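Local coordinates for cell surface protein (Putative S-layer protein) (Clostridioides difficile R20291, PDB 5NJL) that is a putative S-layer protein of the cell surface, with an extended three-domain fold, that shows cell adhesion in vitro, at residues 15-20 with 207-212; 19-24 with 40-45; 62-67 with 71-76; 6-11 with 214-219; 82-85 with 89-92. One frame throughout, in Å; residues are numbered along the deposited sequence.

Contacts 1, 2 and 3 belong to one layer of packing, in which helices 14-25 and 57-65 lie against the same face of the mixed five-stranded sheet. Contact 1 is buried and purely apolar. Contact 2 uses the next turns of the same helix and adds a ring face and a bridging water toward the helix end, while contact 3 closes a short helix-to-strand connection with leucines. Contacts 4 and 5 lie at the surface: 6-11 with 214-219 touches thinly where the five-stranded sheet meets a second one, whereas 82-85 with 89-92 is a small hairpin held by backbone hydrogen bonds. Sulfate ions sit beside contacts 1, 2, 4 and 5.

Contact 1: 15-20 with 207-212; sequences TELVSK and AEITIK. With SO4 (sulfate ion), chain B.
Helix 14-25 packs on one face of the mixed five-stranded sheet, here against strand 204-212, next to the edge strand 5-10. One helix residue does all the touching: Leu17, whose two methyls are shared between two isoleucines of the same strand face. CD1 of Leu17 lies 4.0 Å from CD1 of Ile209, the two side chains sliding past each other in opposite directions. The other branch, CD2 of Leu17, reaches CD1 of Ile211 at 3.8 Å, and that pair meets at a slant; the same methyl also comes within 4.1 Å of CG2 of Ile209. With CG of Leu17 trans to the backbone N (chi1 179°), the fork is carried out from the helix and its two prongs meet neighbouring isoleucines on one side of the strand. Ile9 of the adjacent strand 5-10 also touches Leu17, while Ile77 and Val75 of strand 72-79 pack beside Ile209 and Ile211. On the helix, OG of Ser19 is modelled so close to a sulfate oxygen that the detail is doubtful; the ion probably comes from the crystallisation liquor. Between helix and strand there is no hydrogen bond, so the chemistry is methyl against methyl, and cohesion here probably comes from dispersion and the exclusion of water.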
# COMPACT_ATOMS: atom_id res chain seq x y z
N THR A 15 10.40 -15.66 14.31
CA THR A 15 9.75 -16.95 13.96
C THR A 15 8.31 -16.73 13.47
O THR A 15 7.86 -17.37 12.50
CB THR A 15 9.70 -17.91 15.16
OG1 THR A 15 9.01 -17.27 16.25
CG2 THR A 15 11.11 -18.33 15.58
N GLU A 16 7.59 -15.82 14.13
CA GLU A 16 6.24 -15.43 13.69
C GLU A 16 6.27 -14.69 12.35
O GLU A 16 5.38 -14.90 11.53
CB GLU A 16 5.51 -14.58 14.75
CG GLU A 16 5.08 -15.34 16.00
CD GLU A 16 3.81 -14.79 16.65
OE1 GLU A 16 2.99 -15.60 17.15
OE2 GLU A 16 3.61 -13.54 16.66
N LEU A 17 7.26 -13.83 12.13
CA LEU A 17 7.41 -13.17 10.84
C LEU A 17 7.69 -14.18 9.71
O LEU A 17 7.11 -14.09 8.61
CB LEU A 17 8.52 -12.13 10.88
CG LEU A 17 8.79 -11.40 9.57
CD1 LEU A 17 7.58 -10.55 9.18
CD2 LEU A 17 10.03 -10.54 9.62
N VAL A 18 8.59 -15.13 9.96
CA VAL A 18 8.87 -16.19 8.98
C VAL A 18 7.62 -16.93 8.59
O VAL A 18 7.38 -17.15 7.40
CB VAL A 18 9.96 -17.16 9.47
CG1 VAL A 18 10.01 -18.44 8.65
CG2 VAL A 18 11.29 -16.44 9.44
N SER A 19 6.81 -17.30 9.58
CA SER A 19 5.56 -17.99 9.31
C SER A 19 4.61 -17.18 8.45
O SER A 19 4.03 -17.71 7.49
CB SER A 19 4.89 -18.41 10.62
OG SER A 19 5.79 -19.24 11.32
N LYS A 20 4.46 -15.90 8.78
CA LYS A 20 3.58 -15.02 7.99
C LYS A 20 4.10 -14.76 6.59
O LYS A 20 3.34 -14.84 5.63
CB LYS A 20 3.35 -13.69 8.72
CG LYS A 20 2.50 -13.84 9.98
CD LYS A 20 2.15 -12.49 10.60
CE LYS A 20 1.03 -12.60 11.64
NZ LYS A 20 1.58 -12.96 12.98
N ALA A 207 4.46 -3.06 4.71
CA ALA A 207 5.22 -3.13 5.96
C ALA A 207 6.70 -2.95 5.77
O ALA A 207 7.24 -3.23 4.71
CB ALA A 207 4.94 -4.42 6.70
N GLU A 208 7.34 -2.47 6.83
CA GLU A 208 8.79 -2.43 6.95
C GLU A 208 9.05 -2.96 8.36
O GLU A 208 8.60 -2.35 9.34
CB GLU A 208 9.25 -0.98 6.78
CG GLU A 208 10.73 -0.69 6.99
CD GLU A 208 10.96 0.81 7.26
OE1 GLU A 208 10.62 1.64 6.38
OE2 GLU A 208 11.46 1.14 8.37
N ILE A 209 9.67 -4.13 8.47
CA ILE A 209 9.91 -4.77 9.76
C ILE A 209 11.40 -4.78 10.00
O ILE A 209 12.15 -5.29 9.17
CB ILE A 209 9.35 -6.19 9.83
CG1 ILE A 209 7.85 -6.21 9.50
CG2 ILE A 209 9.59 -6.82 11.20
CD1 ILE A 209 7.58 -6.73 8.11
N THR A 210 11.84 -4.20 11.13
CA THR A 210 13.24 -4.20 11.53
C THR A 210 13.43 -5.31 12.55
O THR A 210 12.75 -5.34 13.57
CB THR A 210 13.66 -2.85 12.12
OG1 THR A 210 13.40 -1.83 11.16
CG2 THR A 210 15.17 -2.83 12.46
N ILE A 211 14.31 -6.26 12.25
CA ILE A 211 14.57 -7.40 13.11
C ILE A 211 15.90 -7.11 13.80
O ILE A 211 16.88 -6.87 13.14
CB ILE A 211 14.68 -8.72 12.33
CG1 ILE A 211 13.44 -8.96 11.46
CG2 ILE A 211 14.84 -9.88 13.30
CD1 ILE A 211 13.67 -10.05 10.43
N LYS A 212 15.90 -7.12 15.12
CA LYS A 212 17.08 -6.77 15.91
C LYS A 212 17.43 -7.93 16.79
O LYS A 212 16.58 -8.43 17.54
CB LYS A 212 16.81 -5.54 16.75
CG LYS A 212 16.63 -4.28 15.92
CD LYS A 212 16.32 -3.06 16.78
CE LYS A 212 16.08 -1.83 15.91
NZ LYS A 212 16.06 -0.55 16.67
S SO4 B . 4.16 -22.41 10.67
O1 SO4 B . 5.34 -21.54 10.67
O2 SO4 B . 4.65 -23.81 10.69
O3 SO4 B . 3.34 -22.13 11.87
O4 SO4 B . 3.33 -22.16 9.46

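Contact 2: 19-24 with 40-45; sequences SKVRDL and YEIKVG. With SO4 (sulfate ion), chain B.
CG1 of Val21 meets CG1 of Ile42 tip to tip at 4.0 Å, with CG2 of Ile42 almost as near. This apolar pair packs helix 14-25 on the face of the five-stranded sheet through strand 40-45, and Ile57 of the second helix and Val75 of the neighbouring strand close around it.

The aromatic contact lies one turn further on. CD2 of Leu24 sits over one face of the Tyr40 ring in a CH-pi contact, 4.0 Å from the centroid and 15° off the ring normal, shifted toward the CE2 and CZ rim. Leu24 has its CG trans to the carbonyl carbon (chi1 -67°), which turns the isobutyl group toward the ring.

Polar links are indirect. One water accepts from N of Tyr40 at 2.9 Å and donates to O of Leu24 at 2.7 Å, tying strand to helix through their backbones; the same carbonyl oxygen lies 3.4 Å from CD2 of Tyr40. Away from the strand, NH2 of Arg22 approaches sulfate O1 at 3.0 Å, with that oxygen at the edge of the guanidinium and near its plane.

The water therefore supplies both backbone groups with a polar partner where helix and strand make no direct hydrogen bond, while methyl and ring contacts hold the helix to the sheet.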
# COMPACT_ATOMS: atom_id res chain seq x y z
N SER A 19 6.81 -17.30 9.58
CA SER A 19 5.56 -17.99 9.31
C SER A 19 4.61 -17.18 8.45
O SER A 19 4.03 -17.71 7.49
CB SER A 19 4.89 -18.41 10.62
OG SER A 19 5.79 -19.24 11.32
N LYS A 20 4.46 -15.90 8.78
CA LYS A 20 3.58 -15.02 7.99
C LYS A 20 4.10 -14.76 6.59
O LYS A 20 3.34 -14.84 5.63
CB LYS A 20 3.35 -13.69 8.72
CG LYS A 20 2.50 -13.84 9.98
CD LYS A 20 2.15 -12.49 10.60
CE LYS A 20 1.03 -12.60 11.64
NZ LYS A 20 1.58 -12.96 12.98
N VAL A 21 5.39 -14.48 6.45
CA VAL A 21 5.99 -14.21 5.14
C VAL A 21 5.99 -15.47 4.25
O VAL A 21 5.80 -15.38 3.03
CB VAL A 21 7.38 -13.61 5.27
CG1 VAL A 21 8.04 -13.42 3.91
CG2 VAL A 21 7.30 -12.28 5.97
N ARG A 22 6.17 -16.64 4.86
CA ARG A 22 6.08 -17.89 4.11
C ARG A 22 4.71 -17.99 3.43
O ARG A 22 4.62 -18.32 2.22
CB ARG A 22 6.34 -19.12 5.00
CG ARG A 22 6.13 -20.47 4.31
CD ARG A 22 6.16 -21.69 5.26
NE ARG A 22 7.49 -21.90 5.87
CZ ARG A 22 7.78 -21.76 7.18
NH1 ARG A 22 9.02 -21.96 7.60
NH2 ARG A 22 6.87 -21.41 8.07
N ASP A 23 3.65 -17.70 4.20
CA ASP A 23 2.30 -17.77 3.66
C ASP A 23 2.07 -16.72 2.54
O ASP A 23 1.46 -17.04 1.52
CB ASP A 23 1.24 -17.69 4.77
CG ASP A 23 1.28 -18.92 5.71
OD1 ASP A 23 1.84 -19.98 5.34
OD2 ASP A 23 0.73 -18.81 6.83
N LEU A 24 2.59 -15.50 2.72
CA LEU A 24 2.50 -14.46 1.69
C LEU A 24 3.21 -14.86 0.42
O LEU A 24 2.69 -14.63 -0.67
CB LEU A 24 3.11 -13.14 2.17
CG LEU A 24 2.38 -12.42 3.31
CD1 LEU A 24 3.17 -11.19 3.65
CD2 LEU A 24 0.92 -12.09 2.99
N TYR A 40 3.11 -11.03 -3.89
CA TYR A 40 3.95 -10.24 -2.98
C TYR A 40 5.40 -10.19 -3.37
O TYR A 40 5.96 -11.14 -3.98
CB TYR A 40 3.76 -10.74 -1.54
CG TYR A 40 2.36 -10.53 -1.04
CD1 TYR A 40 1.96 -9.31 -0.47
CD2 TYR A 40 1.38 -11.52 -1.20
CE1 TYR A 40 0.66 -9.10 -0.05
CE2 TYR A 40 0.08 -11.32 -0.79
CZ TYR A 40 -0.27 -10.10 -0.21
OH TYR A 40 -1.56 -9.90 0.19
N GLU A 41 6.01 -9.02 -3.09
CA GLU A 41 7.41 -8.79 -3.32
C GLU A 41 8.03 -8.55 -1.96
O GLU A 41 7.66 -7.60 -1.25
CB GLU A 41 7.66 -7.58 -4.22
CG GLU A 41 9.13 -7.37 -4.58
CD GLU A 41 9.34 -6.26 -5.58
OE1 GLU A 41 8.96 -6.41 -6.74
OE2 GLU A 41 9.91 -5.22 -5.22
N ILE A 42 8.97 -9.42 -1.60
CA ILE A 42 9.63 -9.34 -0.29
C ILE A 42 11.06 -8.93 -0.55
O ILE A 42 11.75 -9.51 -1.42
CB ILE A 42 9.61 -10.68 0.45
CG1 ILE A 42 8.21 -11.27 0.49
CG2 ILE A 42 10.18 -10.53 1.87
CD1 ILE A 42 7.16 -10.41 1.15
N LYS A 43 11.53 -7.93 0.19
CA LYS A 43 12.89 -7.51 0.10
C LYS A 43 13.53 -7.57 1.49
O LYS A 43 12.85 -7.42 2.50
CB LYS A 43 13.02 -6.09 -0.46
CG LYS A 43 12.55 -5.88 -1.88
CD LYS A 43 12.89 -4.46 -2.29
CE LYS A 43 12.23 -4.09 -3.60
NZ LYS A 43 12.86 -2.86 -4.16
N VAL A 44 14.80 -7.89 1.52
CA VAL A 44 15.56 -8.07 2.78
C VAL A 44 16.93 -7.45 2.58
O VAL A 44 17.53 -7.58 1.52
CB VAL A 44 15.75 -9.57 3.14
CG1 VAL A 44 16.44 -9.72 4.50
CG2 VAL A 44 14.41 -10.27 3.19
N GLY A 45 17.40 -6.73 3.60
CA GLY A 45 18.77 -6.20 3.59
C GLY A 45 19.16 -5.66 4.96
O GLY A 45 18.31 -5.55 5.86
S SO4 B . 4.16 -22.41 10.67
O1 SO4 B . 5.34 -21.54 10.67
O2 SO4 B . 4.65 -23.81 10.69
O3 SO4 B . 3.34 -22.13 11.87
O4 SO4 B . 3.33 -22.16 9.46
O HOH W 1 3.39 -13.88 -3.21

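Contact 3: 62-67 with 71-76; sequences KLVNAL and KELIVT
Leu73 meets helix 57-65 with the end of its side chain, and the route there is short. CB lies 4.3 Å from CD1 of Leu67, which follows the helix. Beyond it CG stands trans to the backbone N (chi1 -154°), directing the branch toward the helix. CD2 is the working tip: it lies 3.6 Å from CB of Leu63 and 3.7 Å from the backbone N of Val64, so it rests against the helix backbone itself as well as its side chains. CG2 of Val64 is 3.9 Å from the same methyl, the two side chains meeting at about a right angle.

This is a helix-turn-strand connection, in which the chain leaves helix 57-65 and turns back within a few residues into strand 72-79 of the five-stranded sheet. Val44 of the next strand also packs on Leu63 and Leu73, and Ile211 touches Val64 from strand 204-212.

Across the turn, Leu67 covers the entry to the strand. Its CD1 lies 3.8 Å from CB of Lys71 and 3.7 Å from the backbone C of Glu72. The rest of the Lys71 chain leads away from this contact, and Glu72 sends its carboxylate to a salt bridge with Lys263.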
# COMPACT_ATOMS: atom_id res chain seq x y z
N LYS A 62 17.67 -17.97 6.24
CA LYS A 62 19.14 -17.99 6.33
C LYS A 62 19.74 -16.70 6.93
O LYS A 62 20.66 -16.76 7.75
CB LYS A 62 19.76 -18.25 4.96
CG LYS A 62 21.24 -18.61 5.02
CD LYS A 62 21.81 -18.93 3.64
CE LYS A 62 23.33 -19.07 3.73
NZ LYS A 62 23.95 -19.30 2.40
N LEU A 63 19.22 -15.56 6.51
CA LEU A 63 19.70 -14.27 6.96
C LEU A 63 19.34 -14.02 8.43
O LEU A 63 20.19 -13.55 9.18
CB LEU A 63 19.18 -13.14 6.07
CG LEU A 63 19.81 -13.08 4.68
CD1 LEU A 63 19.01 -12.21 3.71
CD2 LEU A 63 21.24 -12.55 4.75
N VAL A 64 18.11 -14.35 8.81
CA VAL A 64 17.64 -14.23 10.19
C VAL A 64 18.48 -15.14 11.09
O VAL A 64 19.03 -14.68 12.09
CB VAL A 64 16.15 -14.56 10.34
CG1 VAL A 64 15.74 -14.65 11.81
CG2 VAL A 64 15.30 -13.52 9.62
N ASN A 65 18.62 -16.42 10.72
CA ASN A 65 19.43 -17.37 11.52
C ASN A 65 20.88 -16.90 11.73
O ASN A 65 21.43 -17.11 12.81
CB ASN A 65 19.43 -18.78 10.91
CG ASN A 65 18.06 -19.44 10.94
OD1 ASN A 65 17.16 -19.00 11.66
ND2 ASN A 65 17.90 -20.50 10.14
N ALA A 66 21.48 -16.28 10.73
CA ALA A 66 22.86 -15.82 10.83
C ALA A 66 23.02 -14.42 11.45
O ALA A 66 24.14 -13.92 11.51
CB ALA A 66 23.50 -15.86 9.45
N LEU A 67 21.93 -13.78 11.87
CA LEU A 67 21.99 -12.38 12.31
C LEU A 67 22.79 -12.29 13.61
O LEU A 67 22.48 -12.99 14.59
CB LEU A 67 20.57 -11.86 12.54
CG LEU A 67 20.40 -10.38 12.83
CD1 LEU A 67 20.99 -9.53 11.72
CD2 LEU A 67 18.92 -10.10 13.03
N LYS A 71 23.02 -6.90 15.86
CA LYS A 71 22.87 -6.57 14.43
C LYS A 71 21.38 -6.59 14.10
O LYS A 71 20.54 -7.06 14.89
CB LYS A 71 23.63 -7.54 13.53
CG LYS A 71 25.13 -7.63 13.81
CD LYS A 71 25.83 -6.31 13.57
CE LYS A 71 27.33 -6.49 13.68
NZ LYS A 71 28.02 -5.22 13.39
N GLU A 72 21.06 -6.05 12.92
CA GLU A 72 19.69 -6.01 12.46
C GLU A 72 19.54 -6.24 10.97
O GLU A 72 20.49 -6.13 10.19
CB GLU A 72 19.04 -4.67 12.86
CG GLU A 72 19.72 -3.45 12.28
CD GLU A 72 19.17 -2.16 12.87
OE1 GLU A 72 19.12 -2.03 14.12
OE2 GLU A 72 18.80 -1.27 12.08
N LEU A 73 18.30 -6.53 10.60
CA LEU A 73 17.90 -6.87 9.23
C LEU A 73 16.59 -6.14 8.99
O LEU A 73 15.76 -6.06 9.90
CB LEU A 73 17.67 -8.39 9.17
CG LEU A 73 17.82 -9.22 7.92
CD1 LEU A 73 19.17 -8.97 7.25
CD2 LEU A 73 17.65 -10.69 8.28
N ILE A 74 16.39 -5.61 7.78
CA ILE A 74 15.15 -4.93 7.41
C ILE A 74 14.42 -5.81 6.41
O ILE A 74 15.04 -6.29 5.47
CB ILE A 74 15.44 -3.55 6.75
CG1 ILE A 74 16.28 -2.65 7.67
CG2 ILE A 74 14.14 -2.83 6.39
CD1 ILE A 74 15.55 -2.18 8.91
N VAL A 75 13.13 -6.05 6.63
CA VAL A 75 12.28 -6.79 5.68
C VAL A 75 11.16 -5.85 5.22
O VAL A 75 10.44 -5.31 6.07
CB VAL A 75 11.66 -8.04 6.34
CG1 VAL A 75 10.76 -8.80 5.36
CG2 VAL A 75 12.74 -8.96 6.90
N THR A 76 11.01 -5.65 3.90
CA THR A 76 9.83 -4.92 3.37
C THR A 76 8.89 -5.85 2.62
O THR A 76 9.33 -6.78 1.95
CB THR A 76 10.23 -3.72 2.50
OG1 THR A 76 10.82 -4.15 1.28
CG2 THR A 76 11.23 -2.83 3.26

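Contact 4: 6-11 with 214-219; sequences KETITK and SDLNTV. With SO4 (sulfate ion), chain H.
Leu216 touches strand 5-10 with a single methyl. CD1 of Leu216 lies 3.9 Å from CG2 of Thr8 and 4.0 Å from CG2 of Thr10, bridging two threonine methyls from residues two apart along the strand. The approaches differ: Leu216 lies at a slant to Thr8 but slides past Thr10 in the opposite direction. Thr10 CG2 has a second neighbour, the backbone O of Ser214, at 3.7 Å. No hydrogen bond crosses between the two segments.

The next shell explains how Thr10 is set. Its OG1 lies between the backbone N and the carbonyl carbon (chi1 65°) and hydrogen-bonds to N of Glu13, at the approach to helix 14-25; with the hydroxyl turned to that partner, the methyl is presented to Leu216 and Ser214. Just before strand 215-219, OG of Ser214 is hydrogen-bonded to OD1 of Asn70.

Here an outermost strand of the five-stranded sheet meets strand 215-219, an outermost strand of a separate mixed four-stranded sheet. Strand 204-212 lies beside strand 5-10 and then leads through a two-residue link into 215-219, so the chain passes from one sheet to the other close by.

Further out, the extended chain of Lys11 carries NZ to O1 of a sulfate ion, 3.2 Å away, and Asn213 also binds that sulfate. NZ of Lys11 makes further hydrogen bonds to the carbonyl oxygens of Asn65 and Leu67, so one ammonium group links the residue after strand 5-10 to the end of helix 57-65 and the loop just after it. Beyond Leu216, Glu273 packs on it from strand 271-278.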
# COMPACT_ATOMS: atom_id res chain seq x y z
N LYS A 6 5.20 0.22 10.19
CA LYS A 6 6.59 0.08 10.65
C LYS A 6 6.59 -0.57 12.02
O LYS A 6 5.81 -0.19 12.89
CB LYS A 6 7.29 1.42 10.76
CG LYS A 6 7.64 2.07 9.43
CD LYS A 6 8.46 3.33 9.66
CE LYS A 6 9.01 3.93 8.36
NZ LYS A 6 7.96 4.11 7.31
N GLU A 7 7.46 -1.55 12.20
CA GLU A 7 7.52 -2.30 13.44
C GLU A 7 8.94 -2.82 13.65
O GLU A 7 9.66 -3.09 12.69
CB GLU A 7 6.53 -3.46 13.39
CG GLU A 7 6.25 -4.10 14.74
CD GLU A 7 5.12 -5.12 14.70
OE1 GLU A 7 5.24 -6.16 15.38
OE2 GLU A 7 4.11 -4.88 13.99
N THR A 8 9.32 -2.96 14.91
CA THR A 8 10.60 -3.53 15.27
C THR A 8 10.30 -4.74 16.11
O THR A 8 9.49 -4.69 17.04
CB THR A 8 11.46 -2.51 16.02
OG1 THR A 8 11.86 -1.50 15.11
CG2 THR A 8 12.73 -3.18 16.62
N ILE A 9 10.95 -5.86 15.76
CA ILE A 9 10.82 -7.10 16.50
C ILE A 9 12.20 -7.66 16.82
O ILE A 9 13.21 -7.24 16.25
CB ILE A 9 9.98 -8.15 15.73
CG1 ILE A 9 10.62 -8.51 14.38
CG2 ILE A 9 8.55 -7.64 15.52
CD1 ILE A 9 10.04 -9.77 13.76
N THR A 10 12.23 -8.61 17.75
CA THR A 10 13.47 -9.31 18.07
C THR A 10 13.70 -10.48 17.11
O THR A 10 12.77 -10.94 16.43
CB THR A 10 13.44 -9.86 19.49
OG1 THR A 10 12.43 -10.87 19.60
CG2 THR A 10 13.15 -8.72 20.51
N LYS A 11 14.93 -10.97 17.09
CA LYS A 11 15.24 -12.17 16.35
C LYS A 11 14.38 -13.36 16.80
O LYS A 11 13.91 -14.12 15.96
CB LYS A 11 16.74 -12.49 16.46
CG LYS A 11 17.16 -13.81 15.85
CD LYS A 11 18.68 -13.89 15.79
CE LYS A 11 19.11 -15.28 15.37
NZ LYS A 11 20.54 -15.28 15.03
N SER A 214 18.68 -8.36 19.71
CA SER A 214 18.95 -7.59 20.91
C SER A 214 17.77 -7.70 21.85
O SER A 214 16.65 -8.07 21.44
CB SER A 214 19.15 -6.11 20.60
OG SER A 214 19.99 -5.87 19.50
N ASP A 215 18.03 -7.37 23.12
CA ASP A 215 17.02 -7.30 24.16
C ASP A 215 16.64 -5.83 24.20
O ASP A 215 17.49 -4.98 24.50
CB ASP A 215 17.61 -7.78 25.51
CG ASP A 215 16.56 -7.96 26.61
OD1 ASP A 215 15.44 -7.40 26.53
OD2 ASP A 215 16.85 -8.68 27.59
N LEU A 216 15.38 -5.53 23.88
CA LEU A 216 14.95 -4.15 23.63
C LEU A 216 14.20 -3.54 24.81
O LEU A 216 13.41 -4.21 25.50
CB LEU A 216 14.02 -4.11 22.41
CG LEU A 216 14.56 -4.78 21.15
CD1 LEU A 216 13.46 -4.79 20.08
CD2 LEU A 216 15.81 -4.08 20.65
N ASN A 217 14.45 -2.25 25.03
CA ASN A 217 13.80 -1.52 26.09
C ASN A 217 13.86 -0.04 25.77
O ASN A 217 14.80 0.41 25.13
CB ASN A 217 14.49 -1.82 27.43
CG ASN A 217 13.52 -1.85 28.58
OD1 ASN A 217 13.54 -0.98 29.46
ND2 ASN A 217 12.65 -2.87 28.59
N THR A 218 12.83 0.69 26.20
CA THR A 218 12.74 2.14 25.98
C THR A 218 12.61 2.86 27.32
O THR A 218 11.78 2.49 28.15
CB THR A 218 11.53 2.52 25.10
OG1 THR A 218 11.54 1.74 23.89
CG2 THR A 218 11.56 3.99 24.73
N VAL A 219 13.42 3.90 27.50
CA VAL A 219 13.48 4.65 28.76
C VAL A 219 13.42 6.16 28.48
O VAL A 219 13.49 6.59 27.34
CB VAL A 219 14.78 4.33 29.54
CG1 VAL A 219 14.80 2.86 29.94
CG2 VAL A 219 16.03 4.67 28.73
S SO4 H . 21.29 -16.43 18.53
O1 SO4 H . 21.43 -17.32 17.35
O2 SO4 H . 21.99 -17.08 19.67
O3 SO4 H . 19.85 -16.32 18.86
O4 SO4 H . 21.90 -15.10 18.27

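Contact 5: 82-85 with 89-92; sequences HITN and EVVA. With SO4 (sulfate ion), chain C.
Ile83 and Val91 form the hydrogen-bonded pair of a small antiparallel beta hairpin. N of Val91 donates to O of Ile83 at 2.9 Å in a nearly straight bond (174° at the hydrogen), and N of Ile83 returns one to O of Val91 at 3.0 Å. Toward the turn, N of Asn85 donates to O of Glu89 at 2.9 Å. The Asn85 side chain answers: its OD1 accepts from N of Glu89 at 3.1 Å, the donor standing well above the amide plane (41° out of it). Asn85 and Glu89 are thus doubly joined, and a weak bond from N of Ala87 to the same OD1 ties in the turn.

His82 carries a separate polar site. Its NE2 donates to O1 of a sulfate ion at 2.7 Å, with a weak second bond to O4, and the sulfur lies in the ring plane at the edge. ND1 is bonded to Asp79, so both ring nitrogens have partners that help to hold the ring's rotation.

Packing fills in around the strands. The side chains of Val90 and His82 lie side by side, pointing the same way, with CG1 of Val90 next to CB and CD2 of His82; Thr84 meets the other branch of Val90. Ile83 CG2 lies 3.9 Å from Val91 CG2, and Val91 CG1 sits 3.5 Å from ND2 of Asn85.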
# COMPACT_ATOMS: atom_id res chain seq x y z
N HIS A 82 -3.29 -6.48 -6.52
CA HIS A 82 -4.21 -7.55 -6.86
C HIS A 82 -5.65 -7.20 -6.55
O HIS A 82 -5.93 -6.31 -5.75
CB HIS A 82 -3.79 -8.85 -6.14
CG HIS A 82 -3.96 -8.81 -4.66
ND1 HIS A 82 -3.14 -8.08 -3.83
CD2 HIS A 82 -4.86 -9.42 -3.86
CE1 HIS A 82 -3.54 -8.25 -2.57
NE2 HIS A 82 -4.58 -9.05 -2.57
N ILE A 83 -6.56 -7.92 -7.18
CA ILE A 83 -7.99 -7.75 -6.92
C ILE A 83 -8.67 -9.04 -7.32
O ILE A 83 -8.15 -9.76 -8.16
CB ILE A 83 -8.55 -6.54 -7.72
CG1 ILE A 83 -9.77 -5.92 -7.04
CG2 ILE A 83 -8.86 -6.91 -9.16
CD1 ILE A 83 -10.22 -4.61 -7.69
N THR A 84 -9.81 -9.33 -6.73
CA THR A 84 -10.65 -10.43 -7.19
C THR A 84 -11.60 -9.98 -8.31
O THR A 84 -12.35 -9.03 -8.12
CB THR A 84 -11.45 -11.00 -6.00
OG1 THR A 84 -10.52 -11.48 -5.03
CG2 THR A 84 -12.34 -12.14 -6.45
N ASN A 85 -11.54 -10.63 -9.46
CA ASN A 85 -12.35 -10.23 -10.61
C ASN A 85 -13.74 -10.91 -10.58
O ASN A 85 -14.05 -11.64 -9.65
CB ASN A 85 -11.58 -10.44 -11.93
CG ASN A 85 -11.44 -11.90 -12.34
OD1 ASN A 85 -11.99 -12.82 -11.73
ND2 ASN A 85 -10.67 -12.12 -13.41
N GLU A 89 -11.30 -14.86 -9.55
CA GLU A 89 -9.86 -15.09 -9.70
C GLU A 89 -9.15 -13.88 -9.15
O GLU A 89 -9.63 -12.76 -9.30
CB GLU A 89 -9.47 -15.21 -11.15
CG GLU A 89 -10.06 -16.43 -11.82
CD GLU A 89 -9.93 -16.46 -13.35
OE1 GLU A 89 -9.72 -15.44 -14.07
OE2 GLU A 89 -10.13 -17.57 -13.84
N VAL A 90 -8.00 -14.11 -8.54
CA VAL A 90 -7.13 -13.05 -8.08
C VAL A 90 -6.21 -12.64 -9.23
O VAL A 90 -5.37 -13.43 -9.68
CB VAL A 90 -6.35 -13.48 -6.82
CG1 VAL A 90 -5.43 -12.36 -6.35
CG2 VAL A 90 -7.31 -13.89 -5.72
N VAL A 91 -6.34 -11.38 -9.67
CA VAL A 91 -5.65 -10.89 -10.85
C VAL A 91 -4.83 -9.62 -10.57
O VAL A 91 -5.05 -8.94 -9.57
CB VAL A 91 -6.62 -10.66 -12.02
CG1 VAL A 91 -7.38 -11.95 -12.31
CG2 VAL A 91 -7.60 -9.54 -11.73
N ALA A 92 -3.91 -9.34 -11.49
CA ALA A 92 -2.92 -8.27 -11.36
C ALA A 92 -3.34 -6.96 -12.01
O ALA A 92 -2.72 -5.91 -11.78
CB ALA A 92 -1.61 -8.72 -11.99
S SO4 C . -6.51 -9.70 0.38
O1 SO4 C . -6.06 -10.49 -0.78
O2 SO4 C . -6.00 -10.31 1.63
O3 SO4 C . -7.99 -9.68 0.41
O4 SO4 C . -5.98 -8.31 0.24